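Local coordinates for tube-forming protein in Mycobacterial Envelpe, TiME (PDB 7CU9) that probably forms a tube across the mycobacterial outer envelope that may serve as a channel for protein secretion, at residues G146-R158 and A165-N178. Residues are numbered along the deposited sequence; the frame is centred on the assembly and turned at random. Where two conformers were deposited one is given.
Sequences GTDRRCFNTTRKR and AKVCQSGNGGPAVN
Cys151 and Cys168 face each other in a non-hydrogen-bonded pair of an antiparallel beta hairpin, and their disulfide, with SG atoms 2.1 Å apart, ties strands 150-158 and 161-169 together near the middle of the sheet of this PknH-like domain. The pair illustrates how a cross-strand disulfide can supplement a backbone ladder: on one side Arg150 pairs with Gln169, on the other Phe152 with Val167, each through reciprocal N-H to O bonds. Packing is tightest on the opposite face of the hairpin, where the chain turns back into the helix beginning at Gly174. There CG of Phe152 lies anti to its carbonyl carbon (chi1 -78°), which lays the ring against the backbone of Gly173 and Gly174 at the start of the helix. Over one ring face sits Gly174 N, 3.4 Å from Phe152 CG. Asn172 OD1 lies over the same face, 3.3 Å from Phe152 CZ. The Asn172 amide is turned 26° from the ring plane. The same OD1 caps the helix by accepting from Gly174 N, while Asn172 ND2 hydrogen-bonds to Asp62 OD1 of the second subunit. Farther along, Val177 CG2 meets Thr154 CG2 at 4.0 Å.

At the end of the ladder near Arg150, where Asp148 and Ser170 are exposed, waters mediate much of the contact. Water 2 bridges Asp148 OD2 to Gly171 N, and water 1 links Asp148 O, Arg150 NE and Gly171 O. Bent at chi3 (-66°), Arg150 also reaches Gly171 directly, its NH2 donating to Gly171 O at 3.3 Å from above the carbonyl plane.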
# COMPACT_ATOMS: atom_id res chain seq x y z
N GLY B 146 -16.69 7.83 -7.53
CA GLY B 146 -17.20 8.00 -6.16
C GLY B 146 -16.38 7.28 -5.11
O GLY B 146 -16.86 7.15 -3.97
N THR B 147 -15.18 6.81 -5.46
CA THR B 147 -14.27 6.07 -4.53
C THR B 147 -12.85 6.63 -4.65
O THR B 147 -12.58 7.37 -5.60
CB THR B 147 -14.25 4.56 -4.82
OG1 THR B 147 -13.34 4.34 -5.90
CG2 THR B 147 -15.61 3.98 -5.16
N ASP B 148 -11.99 6.23 -3.72
CA ASP B 148 -10.53 6.50 -3.77
C ASP B 148 -9.80 5.27 -4.32
O ASP B 148 -8.58 5.18 -4.13
CB ASP B 148 -9.99 6.92 -2.40
CG ASP B 148 -10.09 5.86 -1.32
OD1 ASP B 148 -10.74 4.82 -1.56
OD2 ASP B 148 -9.52 6.08 -0.23
N ARG B 149 -10.52 4.34 -4.95
CA ARG B 149 -9.89 3.11 -5.51
C ARG B 149 -9.30 3.44 -6.88
O ARG B 149 -10.05 3.86 -7.79
CB ARG B 149 -10.90 1.97 -5.62
CG ARG B 149 -10.26 0.67 -6.11
CD ARG B 149 -11.27 -0.45 -6.05
NE ARG B 149 -10.75 -1.75 -6.44
CZ ARG B 149 -10.03 -2.57 -5.67
NH1 ARG B 149 -9.66 -2.21 -4.45
NH2 ARG B 149 -9.66 -3.74 -6.15
N ARG B 150 -7.99 3.23 -7.03
CA ARG B 150 -7.29 3.46 -8.31
C ARG B 150 -6.50 2.20 -8.67
O ARG B 150 -5.94 1.55 -7.77
CB ARG B 150 -6.38 4.69 -8.25
CG ARG B 150 -7.17 5.99 -8.12
CD ARG B 150 -6.33 7.22 -8.31
NE ARG B 150 -5.35 7.33 -7.24
CZ ARG B 150 -4.25 8.06 -7.28
NH1 ARG B 150 -3.96 8.79 -8.35
NH2 ARG B 150 -3.42 8.08 -6.25
N CYS B 151 -6.52 1.86 -9.95
CA CYS B 151 -5.70 0.77 -10.54
C CYS B 151 -4.57 1.43 -11.32
O CYS B 151 -4.87 2.15 -12.28
CB CYS B 151 -6.53 -0.12 -11.44
SG CYS B 151 -7.87 -0.97 -10.56
N PHE B 152 -3.33 1.21 -10.89
CA PHE B 152 -2.11 1.65 -11.59
C PHE B 152 -1.66 0.52 -12.51
O PHE B 152 -1.47 -0.62 -12.05
CB PHE B 152 -1.03 2.06 -10.59
CG PHE B 152 -1.25 3.43 -10.01
CD1 PHE B 152 -2.27 3.65 -9.10
CD2 PHE B 152 -0.47 4.50 -10.40
CE1 PHE B 152 -2.49 4.92 -8.58
CE2 PHE B 152 -0.69 5.76 -9.88
CZ PHE B 152 -1.70 5.97 -8.97
N ASN B 153 -1.52 0.84 -13.79
CA ASN B 153 -1.22 -0.14 -14.86
C ASN B 153 0.13 0.21 -15.48
O ASN B 153 0.41 1.40 -15.66
CB ASN B 153 -2.29 -0.13 -15.95
CG ASN B 153 -3.66 -0.53 -15.45
OD1 ASN B 153 -4.11 -1.64 -15.70
ND2 ASN B 153 -4.33 0.38 -14.76
N THR B 154 0.91 -0.81 -15.83
CA THR B 154 2.15 -0.63 -16.63
C THR B 154 2.18 -1.72 -17.71
O THR B 154 1.86 -2.89 -17.40
CB THR B 154 3.40 -0.58 -15.76
OG1 THR B 154 4.47 -0.13 -16.61
CG2 THR B 154 3.76 -1.90 -15.12
N THR B 155 2.50 -1.31 -18.93
CA THR B 155 2.69 -2.20 -20.10
C THR B 155 4.12 -2.01 -20.58
O THR B 155 4.51 -0.86 -20.84
CB THR B 155 1.68 -1.88 -21.20
OG1 THR B 155 0.39 -2.15 -20.66
CG2 THR B 155 1.91 -2.68 -22.46
N ARG B 156 4.88 -3.09 -20.69
CA ARG B 156 6.31 -2.98 -21.02
C ARG B 156 6.66 -3.99 -22.10
O ARG B 156 6.32 -5.17 -21.95
CB ARG B 156 7.14 -3.15 -19.76
CG ARG B 156 6.76 -2.13 -18.71
CD ARG B 156 7.65 -2.23 -17.52
NE ARG B 156 7.19 -1.32 -16.51
CZ ARG B 156 7.88 -1.05 -15.41
NH1 ARG B 156 9.03 -1.66 -15.20
NH2 ARG B 156 7.39 -0.20 -14.53
N LYS B 157 7.30 -3.49 -23.14
CA LYS B 157 7.80 -4.31 -24.27
C LYS B 157 9.29 -4.50 -24.04
O LYS B 157 10.01 -3.49 -23.91
CB LYS B 157 7.43 -3.59 -25.57
CG LYS B 157 7.62 -4.40 -26.84
CD LYS B 157 9.05 -4.62 -27.18
CE LYS B 157 9.28 -4.70 -28.67
NZ LYS B 157 10.72 -4.94 -28.95
N ARG B 158 9.74 -5.74 -23.94
CA ARG B 158 11.16 -6.09 -23.66
C ARG B 158 11.54 -7.19 -24.63
O ARG B 158 11.04 -8.30 -24.48
CB ARG B 158 11.33 -6.50 -22.19
CG ARG B 158 10.94 -5.42 -21.19
CD ARG B 158 11.92 -4.26 -21.22
NE ARG B 158 11.66 -3.28 -20.17
CZ ARG B 158 10.91 -2.19 -20.30
NH1 ARG B 158 10.31 -1.90 -21.44
NH2 ARG B 158 10.78 -1.38 -19.27
N ALA B 165 1.16 -5.33 -15.85
CA ALA B 165 0.84 -5.49 -14.42
C ALA B 165 -0.12 -4.39 -14.02
O ALA B 165 -0.08 -3.29 -14.60
CB ALA B 165 2.09 -5.49 -13.59
N LYS B 166 -0.98 -4.71 -13.06
CA LYS B 166 -2.04 -3.81 -12.55
C LYS B 166 -2.10 -4.00 -11.04
O LYS B 166 -2.19 -5.16 -10.60
CB LYS B 166 -3.36 -4.15 -13.24
CG LYS B 166 -4.59 -3.41 -12.74
CD LYS B 166 -5.86 -3.90 -13.39
CE LYS B 166 -6.37 -5.18 -12.77
NZ LYS B 166 -7.64 -5.63 -13.39
N VAL B 167 -2.01 -2.91 -10.29
CA VAL B 167 -2.19 -2.92 -8.81
C VAL B 167 -3.36 -1.99 -8.48
O VAL B 167 -3.26 -0.79 -8.82
CB VAL B 167 -0.90 -2.52 -8.07
CG1 VAL B 167 -1.16 -2.36 -6.58
CG2 VAL B 167 0.22 -3.52 -8.33
N CYS B 168 -4.41 -2.55 -7.89
CA CYS B 168 -5.66 -1.84 -7.53
C CYS B 168 -5.73 -1.74 -6.01
O CYS B 168 -5.49 -2.75 -5.32
CB CYS B 168 -6.89 -2.58 -8.04
SG CYS B 168 -6.97 -2.75 -9.84
N GLN B 169 -6.05 -0.55 -5.50
CA GLN B 169 -6.09 -0.26 -4.05
C GLN B 169 -6.52 1.19 -3.86
O GLN B 169 -6.48 1.96 -4.83
CB GLN B 169 -4.72 -0.48 -3.40
CG GLN B 169 -3.57 0.18 -4.15
CD GLN B 169 -2.27 0.12 -3.37
OE1 GLN B 169 -1.56 -0.87 -3.39
NE2 GLN B 169 -1.96 1.20 -2.67
N SER B 170 -6.88 1.55 -2.64
CA SER B 170 -6.91 2.97 -2.24
C SER B 170 -5.47 3.50 -2.25
O SER B 170 -4.52 2.72 -2.51
CB SER B 170 -7.58 3.13 -0.91
OG SER B 170 -6.90 2.41 0.10
N GLY B 171 -5.28 4.80 -2.03
CA GLY B 171 -3.95 5.41 -2.09
C GLY B 171 -3.32 5.20 -3.45
O GLY B 171 -4.02 5.40 -4.46
N ASN B 172 -2.05 4.80 -3.49
CA ASN B 172 -1.22 4.83 -4.73
C ASN B 172 -0.56 3.47 -4.94
O ASN B 172 0.47 3.20 -4.30
CB ASN B 172 -0.19 5.94 -4.65
CG ASN B 172 0.45 6.26 -5.99
OD1 ASN B 172 0.68 5.37 -6.80
ND2 ASN B 172 0.73 7.53 -6.22
N GLY B 173 -1.10 2.67 -5.87
CA GLY B 173 -0.52 1.37 -6.25
C GLY B 173 0.63 1.50 -7.24
O GLY B 173 1.16 0.44 -7.64
N GLY B 174 1.02 2.72 -7.61
CA GLY B 174 2.07 2.98 -8.62
C GLY B 174 3.42 2.41 -8.21
O GLY B 174 4.06 1.68 -8.96
N PRO B 175 3.95 2.74 -7.00
CA PRO B 175 5.23 2.17 -6.58
C PRO B 175 5.24 0.64 -6.64
O PRO B 175 6.20 0.06 -7.14
CB PRO B 175 5.37 2.71 -5.15
CG PRO B 175 4.65 4.03 -5.21
CD PRO B 175 3.43 3.74 -6.06
N ALA B 176 4.18 -0.02 -6.17
CA ALA B 176 4.08 -1.49 -6.16
C ALA B 176 4.05 -2.04 -7.59
O ALA B 176 4.73 -3.04 -7.85
CB ALA B 176 2.87 -1.95 -5.38
N VAL B 177 3.31 -1.41 -8.50
CA VAL B 177 3.19 -1.98 -9.87
C VAL B 177 4.56 -1.88 -10.56
O VAL B 177 4.91 -2.78 -11.35
CB VAL B 177 2.04 -1.36 -10.68
CG1 VAL B 177 2.38 0.00 -11.28
CG2 VAL B 177 1.58 -2.32 -11.77
N ASN B 178 5.36 -0.86 -10.23
CA ASN B 178 6.72 -0.70 -10.79
C ASN B 178 7.65 -1.77 -10.21
O ASN B 178 8.42 -2.36 -10.98
CB ASN B 178 7.26 0.71 -10.57
CG ASN B 178 6.55 1.73 -11.43
OD1 ASN B 178 5.88 1.37 -12.39
ND2 ASN B 178 6.68 3.00 -11.08
O HOH W 1 -6.41 6.61 -4.63
O HOH W 2 -6.86 6.80 -0.59
O HOH W 3 -3.94 3.06 -6.26
O HOH W 4 10.53 -1.46 -12.69